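Long-range contacts in hypothetical protein SpyM3_0169 (Streptococcus pyogenes, PDB 1PG6), which is of unknown function but binds calcium ions in the crystal and belongs to the AIM24 family, named for mitochondrial biogenesis, in the cupin clan: residues 129-134 with 148-153; 185-190 with 217-222; 193-198 with 211-216. All blocks are in the same frame, centred on the assembly; numbering follows the deposited sequence.

Interaction 1 (129-134 with 148-153); sequences YKMERQ and FVMTTE
Arg133 CB lies over one face of the Phe148 ring. It sits 3.7 Å from the centroid of the Phe148 ring, 20° off the ring normal and shifted toward the rim, a CH-pi contact. Arg133 CG is farther off, near CE1 and CZ of Phe148. CG is anti to the backbone N, and the turn at chi2 brings Arg133 CD to 3.5 Å from Phe148 CE1. NE and NH1 of Arg133 stay close to Phe148 CZ. The guanidinium has Phe148 CZ over one face, its plane turned 47° from the ring plane.

Next along the same face, selenomethionine Met131 puts CE against Phe148 CB and SE 3.6 Å from CE of Met150, also a selenomethionine. Met150 CG packs against Tyr129, and its selenium makes an oblique Met-aromatic contact with that ring.

Lys130 pairs with Thr151, and Glu132 with Val149, each through two backbone hydrogen bonds. Glu132 O takes a second donor. Val149 N reaches it at 2.9 Å and Gln134 NE2 at 2.9 Å, from opposite faces of the carbonyl plane. Gln134 NE2 also bonds Glu132 OE2 on its anti side. These bonds hold the amide of Gln134 beside Val149, whose CG2 is 3.5 Å from Gln134 NE2. Gln134 OE1 bonds Tyr192 OH.

The pair is an antiparallel hairpin, its strands 153° apart in direction. Strand 128-133 is an outermost strand of a six-stranded sheet, and 148-153 joins it to strand 113-116. Tyr129 and Met150 face strand 120-124 of another sheet, while Val149 and Gln134 touch strand 191-195.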
loop_
_atom_site.group_PDB
_atom_site.type_symbol
_atom_site.label_atom_id
_atom_site.label_comp_id
_atom_site.label_asym_id
_atom_site.label_seq_id
_atom_site.Cartn_x
_atom_site.Cartn_y
_atom_site.Cartn_z
ATOM N N TYR A 129 7.593 8.745 1.797
ATOM C CA TYR A 129 6.690 7.952 2.617
ATOM C C TYR A 129 7.367 7.557 3.919
ATOM O O TYR A 129 8.594 7.547 4.020
ATOM C CB TYR A 129 6.253 6.686 1.862
ATOM C CG TYR A 129 7.281 5.572 1.871
ATOM C CD1 TYR A 129 7.337 4.658 2.923
ATOM C CD2 TYR A 129 8.219 5.454 0.849
ATOM C CE1 TYR A 129 8.302 3.653 2.957
ATOM C CE2 TYR A 129 9.192 4.454 0.872
ATOM C CZ TYR A 129 9.228 3.560 1.925
ATOM O OH TYR A 129 10.187 2.573 1.954
ATOM N N LYS A 130 6.554 7.236 4.915
ATOM C CA LYS A 130 7.068 6.799 6.199
ATOM C C LYS A 130 6.185 5.667 6.705
ATOM O O LYS A 130 4.971 5.674 6.495
ATOM C CB LYS A 130 7.058 7.945 7.208
ATOM C CG LYS A 130 7.658 7.568 8.546
ATOM C CD LYS A 130 7.527 8.693 9.560
ATOM C CE LYS A 130 8.130 8.289 10.899
ATOM N NZ LYS A 130 7.503 7.042 11.429
HETATM N N MSE A 131 6.805 4.695 7.365
HETATM C CA MSE A 131 6.095 3.553 7.925
HETATM C C MSE A 131 5.961 3.764 9.427
HETATM O O MSE A 131 6.880 4.272 10.071
HETATM C CB MSE A 131 6.879 2.257 7.681
HETATM C CG MSE A 131 7.227 1.965 6.228
HETATM SE SE MSE A 131 5.661 1.701 5.123
HETATM C CE MSE A 131 5.023 0.060 5.905
ATOM N N GLU A 132 4.822 3.374 9.987
ATOM C CA GLU A 132 4.601 3.512 11.422
ATOM C C GLU A 132 3.908 2.288 12.000
ATOM O O GLU A 132 2.839 1.891 11.539
ATOM C CB GLU A 132 3.753 4.748 11.734
ATOM C CG GLU A 132 3.362 4.849 13.209
ATOM C CD GLU A 132 2.330 5.929 13.484
ATOM O OE1 GLU A 132 2.658 7.122 13.324
ATOM O OE2 GLU A 132 1.189 5.582 13.857
ATOM N N ARG A 133 4.527 1.687 13.010
ATOM C CA ARG A 133 3.944 0.526 13.662
ATOM C C ARG A 133 2.858 1.029 14.606
ATOM O O ARG A 133 3.094 1.931 15.409
ATOM C CB ARG A 133 5.019 -0.242 14.440
ATOM C CG ARG A 133 4.486 -1.412 15.253
ATOM C CD ARG A 133 5.491 -2.556 15.299
ATOM N NE ARG A 133 6.793 -2.144 15.813
ATOM C CZ ARG A 133 7.862 -2.934 15.848
ATOM N NH1 ARG A 133 7.783 -4.180 15.399
ATOM N NH2 ARG A 133 9.012 -2.479 16.330
ATOM N N GLN A 134 1.662 0.460 14.494
ATOM C CA GLN A 134 0.552 0.871 15.345
ATOM C C GLN A 134 0.756 0.315 16.747
ATOM O O GLN A 134 1.289 -0.779 16.913
ATOM C CB GLN A 134 -0.769 0.388 14.746
ATOM C CG GLN A 134 -0.983 0.899 13.332
ATOM C CD GLN A 134 -0.807 2.402 13.233
ATOM O OE1 GLN A 134 -1.630 3.168 13.731
ATOM N NE2 GLN A 134 0.278 2.833 12.596
ATOM N N PHE A 148 1.696 -2.290 10.344
ATOM C CA PHE A 148 2.250 -1.005 9.943
ATOM C C PHE A 148 1.360 -0.203 9.004
ATOM O O PHE A 148 0.668 -0.759 8.151
ATOM C CB PHE A 148 3.614 -1.199 9.275
ATOM C CG PHE A 148 4.722 -1.525 10.235
ATOM C CD1 PHE A 148 4.739 -2.734 10.920
ATOM C CD2 PHE A 148 5.752 -0.618 10.454
ATOM C CE1 PHE A 148 5.768 -3.039 11.808
ATOM C CE2 PHE A 148 6.786 -0.910 11.340
ATOM C CZ PHE A 148 6.793 -2.126 12.018
ATOM N N VAL A 149 1.388 1.113 9.173
ATOM C CA VAL A 149 0.619 2.014 8.327
ATOM C C VAL A 149 1.594 2.941 7.609
ATOM O O VAL A 149 2.522 3.472 8.221
ATOM C CB VAL A 149 -0.370 2.873 9.146
ATOM C CG1 VAL A 149 -0.995 3.937 8.247
ATOM C CG2 VAL A 149 -1.460 1.984 9.738
HETATM N N MSE A 150 1.379 3.121 6.311
HETATM C CA MSE A 150 2.219 3.980 5.490
HETATM C C MSE A 150 1.552 5.330 5.290
HETATM O O MSE A 150 0.349 5.404 5.049
HETATM C CB MSE A 150 2.447 3.332 4.120
HETATM C CG MSE A 150 3.228 4.182 3.131
HETATM SE SE MSE A 150 3.298 3.360 1.378
HETATM C CE MSE A 150 4.042 1.676 1.889
ATOM N N THR A 151 2.329 6.403 5.404
ATOM C CA THR A 151 1.797 7.746 5.198
ATOM C C THR A 151 2.644 8.444 4.140
ATOM O O THR A 151 3.874 8.422 4.204
ATOM C CB THR A 151 1.813 8.577 6.502
ATOM O OG1 THR A 151 0.884 8.012 7.440
ATOM C CG2 THR A 151 1.410 10.018 6.219
ATOM N N THR A 152 1.978 9.058 3.169
ATOM C CA THR A 152 2.655 9.747 2.076
ATOM C C THR A 152 2.936 11.214 2.367
ATOM O O THR A 152 2.370 11.802 3.288
ATOM C CB THR A 152 1.817 9.702 0.779
ATOM O OG1 THR A 152 0.613 10.461 0.960
ATOM C CG2 THR A 152 1.450 8.265 0.429
ATOM N N GLU A 153 3.809 11.791 1.552
ATOM C CA GLU A 153 4.187 13.192 1.662
ATOM C C GLU A 153 4.774 13.597 0.318
ATOM O O GLU A 153 5.269 12.752 -0.426
ATOM C CB GLU A 153 5.238 13.369 2.760
ATOM C CG GLU A 153 5.718 14.799 2.941
ATOM C CD GLU A 153 6.837 14.912 3.961
ATOM O OE1 GLU A 153 7.902 14.286 3.752
ATOM O OE2 GLU A 153 6.657 15.628 4.972
#

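Interaction 2 (185-190 with 217-222); sequences AWSREL and HGEIYI
Ala185 pairs with Tyr221 through their backbones. Strands 185-187 and 219-222 are antiparallel neighbours in the six-stranded sheet, between strands 113-116 and 166-171. Ala185 O accepts from Tyr221 N at 2.8 Å, whereas the return bond from Ala185 N to Tyr221 O is weak. The same Ala185 oxygen lies at the edge of the Tyr221 ring, near its plane.

Trp186 faces Ile220 in a non-hydrogen-bonded pair. Its CB lies 3.4 Å from Glu219 O, but its indole leads away to meet the rings of Phe214 and Tyr192 edge to face.

Ser187 bonds Glu219 twice. Its N donates to Glu219 O, and its OG receives Glu219 N at 2.8 Å in a nearly straight bond (167°). Ser187 CB packs close to Gly218 CA, at the corner the chain turns at 217-218. The backbone angles of Gly218 call for glycine.

A type I turn runs from Ser187 to Leu190. Glu189 CG lies 3.6 Å from His217 O, and two waters link Glu189 with His217. Leu190 brings CD2 to 3.4 Å from His217 C and sets CD1 against Ile220 CG1, 3.9 Å away.

Where the sheet pairing gives out, a serine hydroxyl takes over as acceptor for Glu219 N. Glu189 and Glu219 both form salt bridges to Lys111. The shared lysine would offset the repulsion expected between these two carboxylates if both are charged.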
loop_
_atom_site.group_PDB
_atom_site.type_symbol
_atom_site.label_atom_id
_atom_site.label_comp_id
_atom_site.label_asym_id
_atom_site.label_seq_id
_atom_site.Cartn_x
_atom_site.Cartn_y
_atom_site.Cartn_z
ATOM N N ALA A 185 -6.923 2.573 1.902
ATOM C CA ALA A 185 -6.189 3.808 2.137
ATOM C C ALA A 185 -7.175 4.890 2.553
ATOM O O ALA A 185 -8.368 4.788 2.276
ATOM C CB ALA A 185 -5.466 4.223 0.856
ATOM N N TRP A 186 -6.686 5.930 3.220
ATOM C CA TRP A 186 -7.580 6.996 3.649
ATOM C C TRP A 186 -6.849 8.324 3.795
ATOM O O TRP A 186 -5.626 8.358 3.910
ATOM C CB TRP A 186 -8.268 6.597 4.963
ATOM C CG TRP A 186 -7.340 6.460 6.140
ATOM C CD1 TRP A 186 -7.065 7.416 7.078
ATOM C CD2 TRP A 186 -6.576 5.304 6.511
ATOM N NE1 TRP A 186 -6.182 6.928 8.010
ATOM C CE2 TRP A 186 -5.861 5.638 7.686
ATOM C CE3 TRP A 186 -6.423 4.020 5.966
ATOM C CZ2 TRP A 186 -5.006 4.731 8.328
ATOM C CZ3 TRP A 186 -5.570 3.119 6.606
ATOM C CH2 TRP A 186 -4.873 3.482 7.777
ATOM N N SER A 187 -7.606 9.415 3.769
ATOM C CA SER A 187 -7.030 10.755 3.880
ATOM C C SER A 187 -6.208 10.937 5.148
ATOM O O SER A 187 -6.629 10.551 6.239
ATOM C CB SER A 187 -8.138 11.803 3.837
ATOM O OG SER A 187 -8.783 11.818 2.573
ATOM N N ARG A 188 -5.033 11.537 5.000
ATOM C CA ARG A 188 -4.156 11.764 6.141
ATOM C C ARG A 188 -4.796 12.771 7.091
ATOM O O ARG A 188 -4.542 12.755 8.294
ATOM C CB ARG A 188 -2.805 12.291 5.668
ATOM C CG ARG A 188 -1.770 12.352 6.770
ATOM C CD ARG A 188 -0.497 12.973 6.266
ATOM N NE ARG A 188 -0.692 14.373 5.923
ATOM C CZ ARG A 188 0.250 15.145 5.396
ATOM N NH1 ARG A 188 1.456 14.649 5.151
ATOM N NH2 ARG A 188 -0.016 16.413 5.113
ATOM N N GLU A 189 -5.634 13.633 6.527
ATOM C CA GLU A 189 -6.337 14.667 7.270
ATOM C C GLU A 189 -7.362 14.109 8.274
ATOM O O GLU A 189 -7.772 14.797 9.214
ATOM C CB GLU A 189 -7.006 15.609 6.262
ATOM C CG GLU A 189 -7.622 14.862 5.059
ATOM C CD GLU A 189 -6.942 15.143 3.714
ATOM O OE1 GLU A 189 -5.716 14.871 3.545
ATOM O OE2 GLU A 189 -7.656 15.630 2.796
ATOM N N LEU A 190 -7.771 12.857 8.081
ATOM C CA LEU A 190 -8.740 12.221 8.975
ATOM C C LEU A 190 -8.095 11.747 10.274
ATOM O O LEU A 190 -6.888 11.517 10.336
ATOM C CB LEU A 190 -9.386 11.005 8.289
ATOM C CG LEU A 190 -10.465 11.225 7.226
ATOM C CD1 LEU A 190 -10.667 9.950 6.413
ATOM C CD2 LEU A 190 -11.759 11.635 7.898
ATOM N N HIS A 217 -12.977 14.861 8.299
ATOM C CA HIS A 217 -13.278 15.058 6.887
ATOM C C HIS A 217 -12.218 14.393 6.020
ATOM O O HIS A 217 -11.021 14.561 6.250
ATOM C CB HIS A 217 -13.326 16.550 6.545
ATOM C CG HIS A 217 -14.381 17.309 7.283
ATOM N ND1 HIS A 217 -14.294 17.589 8.630
ATOM C CD2 HIS A 217 -15.549 17.846 6.861
ATOM C CE1 HIS A 217 -15.363 18.268 9.005
ATOM N NE2 HIS A 217 -16.141 18.437 7.951
ATOM N N GLY A 218 -12.661 13.651 5.011
ATOM C CA GLY A 218 -11.724 12.980 4.129
ATOM C C GLY A 218 -12.317 11.756 3.456
ATOM O O GLY A 218 -13.481 11.421 3.676
ATOM N N GLU A 219 -11.518 11.089 2.629
ATOM C CA GLU A 219 -11.990 9.895 1.932
ATOM C C GLU A 219 -11.428 8.614 2.532
ATOM O O GLU A 219 -10.319 8.587 3.062
ATOM C CB GLU A 219 -11.619 9.958 0.446
ATOM C CG GLU A 219 -12.294 11.075 -0.337
ATOM C CD GLU A 219 -11.828 12.453 0.082
ATOM O OE1 GLU A 219 -10.599 12.690 0.068
ATOM O OE2 GLU A 219 -12.690 13.297 0.416
ATOM N N ILE A 220 -12.220 7.552 2.448
ATOM C CA ILE A 220 -11.822 6.245 2.946
ATOM C C ILE A 220 -12.053 5.278 1.792
ATOM O O ILE A 220 -13.156 5.212 1.258
ATOM C CB ILE A 220 -12.702 5.797 4.132
ATOM C CG1 ILE A 220 -12.530 6.764 5.305
ATOM C CG2 ILE A 220 -12.332 4.384 4.549
ATOM C CD1 ILE A 220 -13.590 6.603 6.371
ATOM N N TYR A 221 -11.015 4.553 1.389
ATOM C CA TYR A 221 -11.157 3.583 0.311
ATOM C C TYR A 221 -11.190 2.206 0.930
ATOM O O TYR A 221 -10.253 1.803 1.618
ATOM C CB TYR A 221 -9.990 3.689 -0.675
ATOM C CG TYR A 221 -10.008 4.974 -1.452
ATOM C CD1 TYR A 221 -10.699 5.073 -2.663
ATOM C CD2 TYR A 221 -9.396 6.119 -0.946
ATOM C CE1 TYR A 221 -10.782 6.286 -3.346
ATOM C CE2 TYR A 221 -9.477 7.335 -1.624
ATOM C CZ TYR A 221 -10.167 7.412 -2.812
ATOM O OH TYR A 221 -10.256 8.628 -3.458
ATOM N N ILE A 222 -12.284 1.493 0.722
ATOM C CA ILE A 222 -12.382 0.153 1.271
ATOM C C ILE A 222 -12.396 -0.857 0.139
ATOM O O ILE A 222 -12.656 -0.508 -1.014
ATOM C CB ILE A 222 -13.651 -0.031 2.123
ATOM C CG1 ILE A 222 -14.896 0.172 1.265
ATOM C CG2 ILE A 222 -13.641 0.952 3.286
ATOM C CD1 ILE A 222 -16.180 -0.240 1.953
HETATM O O HOH W 1 -10.689 15.641 9.787
HETATM O O HOH W 2 -10.061 16.767 4.329
#

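Interaction 3 (193-198 with 211-216); sequences DIHLEN and VNTFRG
His195 and Val211 form the tight part of this contact. Val211 CG2 lies over one face of the imidazole, 3.8 Å from the His195 ring centroid and offset toward the rim, a CH-pi contact. At the ring edge, His195 NE2 and Thr213 OG1 share a hydrogen bond of 3.1 Å. Thr213 OG1 also bonds Thr177 OG1 of strand 174-179. Backbone bonds of 2.9 Å from His195 N to Val211 O and 2.8 Å from Val211 N to His195 O join the two residues' backbones. On the other face of the sheet, Ile194 CG1 rests 3.4 Å from Asn212 ND2.

The solvent side is looser. Glu197, exposed and beyond the strand, crosses Val211 at about a right angle and touches it with CG and OE1. Exposed Asp193 has one straight backbone bond (172°), Thr213 N to Asp193 O at 2.9 Å, while the bond from its own N to Thr213 O is weak.

The strands form an antiparallel pair whose connection contains helix 200-206. Strand 211-215 is the middle of a three-stranded antiparallel sheet, flanked by 174-179 and 191-195, in this β-rich cupin-clan protein.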
loop_
_atom_site.group_PDB
_atom_site.type_symbol
_atom_site.label_atom_id
_atom_site.label_comp_id
_atom_site.label_asym_id
_atom_site.label_seq_id
_atom_site.Cartn_x
_atom_site.Cartn_y
_atom_site.Cartn_z
ATOM N N ASP A 193 -7.935 5.451 14.277
ATOM C CA ASP A 193 -7.480 4.643 15.394
ATOM C C ASP A 193 -7.787 3.174 15.143
ATOM O O ASP A 193 -8.950 2.776 15.092
ATOM C CB ASP A 193 -8.167 5.090 16.687
ATOM C CG ASP A 193 -7.780 4.231 17.880
ATOM O OD1 ASP A 193 -8.428 4.356 18.940
ATOM O OD2 ASP A 193 -6.827 3.436 17.760
ATOM N N ILE A 194 -6.739 2.375 14.975
ATOM C CA ILE A 194 -6.893 0.941 14.760
ATOM C C ILE A 194 -6.844 0.292 16.139
ATOM O O ILE A 194 -5.882 0.479 16.884
ATOM C CB ILE A 194 -5.754 0.386 13.876
ATOM C CG1 ILE A 194 -5.821 1.038 12.492
ATOM C CG2 ILE A 194 -5.871 -1.132 13.758
ATOM C CD1 ILE A 194 -4.670 0.681 11.567
ATOM N N HIS A 195 -7.879 -0.468 16.475
ATOM C CA HIS A 195 -7.952 -1.101 17.787
ATOM C C HIS A 195 -8.856 -2.324 17.771
ATOM O O HIS A 195 -9.587 -2.554 16.809
ATOM C CB HIS A 195 -8.498 -0.088 18.790
ATOM C CG HIS A 195 -9.865 0.415 18.442
ATOM N ND1 HIS A 195 -11.017 -0.233 18.832
ATOM C CD2 HIS A 195 -10.262 1.464 17.683
ATOM C CE1 HIS A 195 -12.065 0.396 18.329
ATOM N NE2 HIS A 195 -11.635 1.428 17.628
ATOM N N LEU A 196 -8.807 -3.103 18.846
ATOM C CA LEU A 196 -9.638 -4.295 18.962
ATOM C C LEU A 196 -10.900 -3.890 19.722
ATOM O O LEU A 196 -10.831 -3.099 20.663
ATOM C CB LEU A 196 -8.881 -5.390 19.721
ATOM C CG LEU A 196 -9.420 -6.819 19.607
ATOM C CD1 LEU A 196 -9.394 -7.264 18.150
ATOM C CD2 LEU A 196 -8.577 -7.758 20.458
ATOM N N GLU A 197 -12.048 -4.425 19.316
ATOM C CA GLU A 197 -13.312 -4.087 19.963
ATOM C C GLU A 197 -13.632 -4.889 21.220
ATOM O O GLU A 197 -14.488 -4.489 22.008
ATOM C CB GLU A 197 -14.476 -4.235 18.979
ATOM C CG GLU A 197 -14.520 -3.186 17.883
ATOM C CD GLU A 197 -15.844 -3.185 17.141
ATOM O OE1 GLU A 197 -15.995 -2.394 16.186
ATOM O OE2 GLU A 197 -16.737 -3.972 17.516
ATOM N N ASN A 198 -12.958 -6.017 21.412
ATOM C CA ASN A 198 -13.217 -6.844 22.585
ATOM C C ASN A 198 -12.116 -7.856 22.877
ATOM O O ASN A 198 -11.085 -7.882 22.206
ATOM C CB ASN A 198 -14.556 -7.571 22.421
ATOM C CG ASN A 198 -14.669 -8.287 21.090
ATOM O OD1 ASN A 198 -13.872 -9.173 20.778
ATOM N ND2 ASN A 198 -15.665 -7.907 20.296
ATOM N N VAL A 211 -10.418 -3.136 14.222
ATOM C CA VAL A 211 -11.206 -2.234 13.399
ATOM C C VAL A 211 -10.487 -0.894 13.344
ATOM O O VAL A 211 -9.596 -0.621 14.152
ATOM C CB VAL A 211 -12.619 -2.018 13.979
ATOM C CG1 VAL A 211 -13.354 -3.343 14.066
ATOM C CG2 VAL A 211 -12.530 -1.365 15.350
ATOM N N ASN A 212 -10.869 -0.068 12.379
ATOM C CA ASN A 212 -10.279 1.252 12.222
ATOM C C ASN A 212 -11.418 2.251 12.394
ATOM O O ASN A 212 -12.404 2.209 11.656
ATOM C CB ASN A 212 -9.662 1.395 10.823
ATOM C CG ASN A 212 -8.657 2.531 10.737
ATOM O OD1 ASN A 212 -8.792 3.551 11.417
ATOM N ND2 ASN A 212 -7.649 2.367 9.887
ATOM N N THR A 213 -11.303 3.127 13.389
ATOM C CA THR A 213 -12.328 4.137 13.618
ATOM C C THR A 213 -11.829 5.471 13.069
ATOM O O THR A 213 -10.788 5.980 13.491
ATOM C CB THR A 213 -12.655 4.294 15.120
ATOM O OG1 THR A 213 -13.266 3.090 15.602
ATOM C CG2 THR A 213 -13.610 5.462 15.338
ATOM N N PHE A 214 -12.576 6.020 12.113
ATOM C CA PHE A 214 -12.244 7.284 11.463
ATOM C C PHE A 214 -13.132 8.419 11.953
ATOM O O PHE A 214 -14.318 8.221 12.212
ATOM C CB PHE A 214 -12.428 7.159 9.948
ATOM C CG PHE A 214 -11.633 6.050 9.332
ATOM C CD1 PHE A 214 -10.281 6.217 9.056
ATOM C CD2 PHE A 214 -12.235 4.833 9.035
ATOM C CE1 PHE A 214 -9.534 5.184 8.492
ATOM C CE2 PHE A 214 -11.499 3.795 8.471
ATOM C CZ PHE A 214 -10.145 3.971 8.198
ATOM N N ARG A 215 -12.552 9.609 12.067
ATOM C CA ARG A 215 -13.296 10.788 12.503
ATOM C C ARG A 215 -12.787 12.017 11.755
ATOM O O ARG A 215 -11.580 12.213 11.631
ATOM C CB ARG A 215 -13.114 11.004 14.010
ATOM C CG ARG A 215 -13.440 9.790 14.860
ATOM C CD ARG A 215 -13.239 10.072 16.342
ATOM N NE ARG A 215 -13.612 8.921 17.161
ATOM C CZ ARG A 215 -13.742 8.953 18.482
ATOM N NH1 ARG A 215 -13.531 10.082 19.151
ATOM N NH2 ARG A 215 -14.086 7.852 19.137
ATOM N N GLY A 216 -13.705 12.836 11.250
ATOM C CA GLY A 216 -13.302 14.042 10.544
ATOM C C GLY A 216 -13.760 14.147 9.102
ATOM O O GLY A 216 -14.796 13.604 8.723
#

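Overall arrangement
Interaction 3 is nested inside the loop closed by interaction 2, and their centres lie 13 Å apart. The chain turns a corner at 216-218, passing from strand 211-215 into strand 219-223 of a different sheet. Between those sheets, Phe214 CD2 of interaction 3 packs 3.5 Å from Ile220 CD1 of interaction 2. Interactions 1 and 2 share the six-stranded sheet, with strand 113-116 between them and centres 14 Å apart. Val149 CG1 meets Trp186 CH2 at 3.9 Å, and Val149 CG2 reaches Ile194 CD1 of interaction 3, also at 3.9 Å. A bound calcium ion lies about 14 Å from the Met150 side chain, and one about 12 Å from that of Ala185.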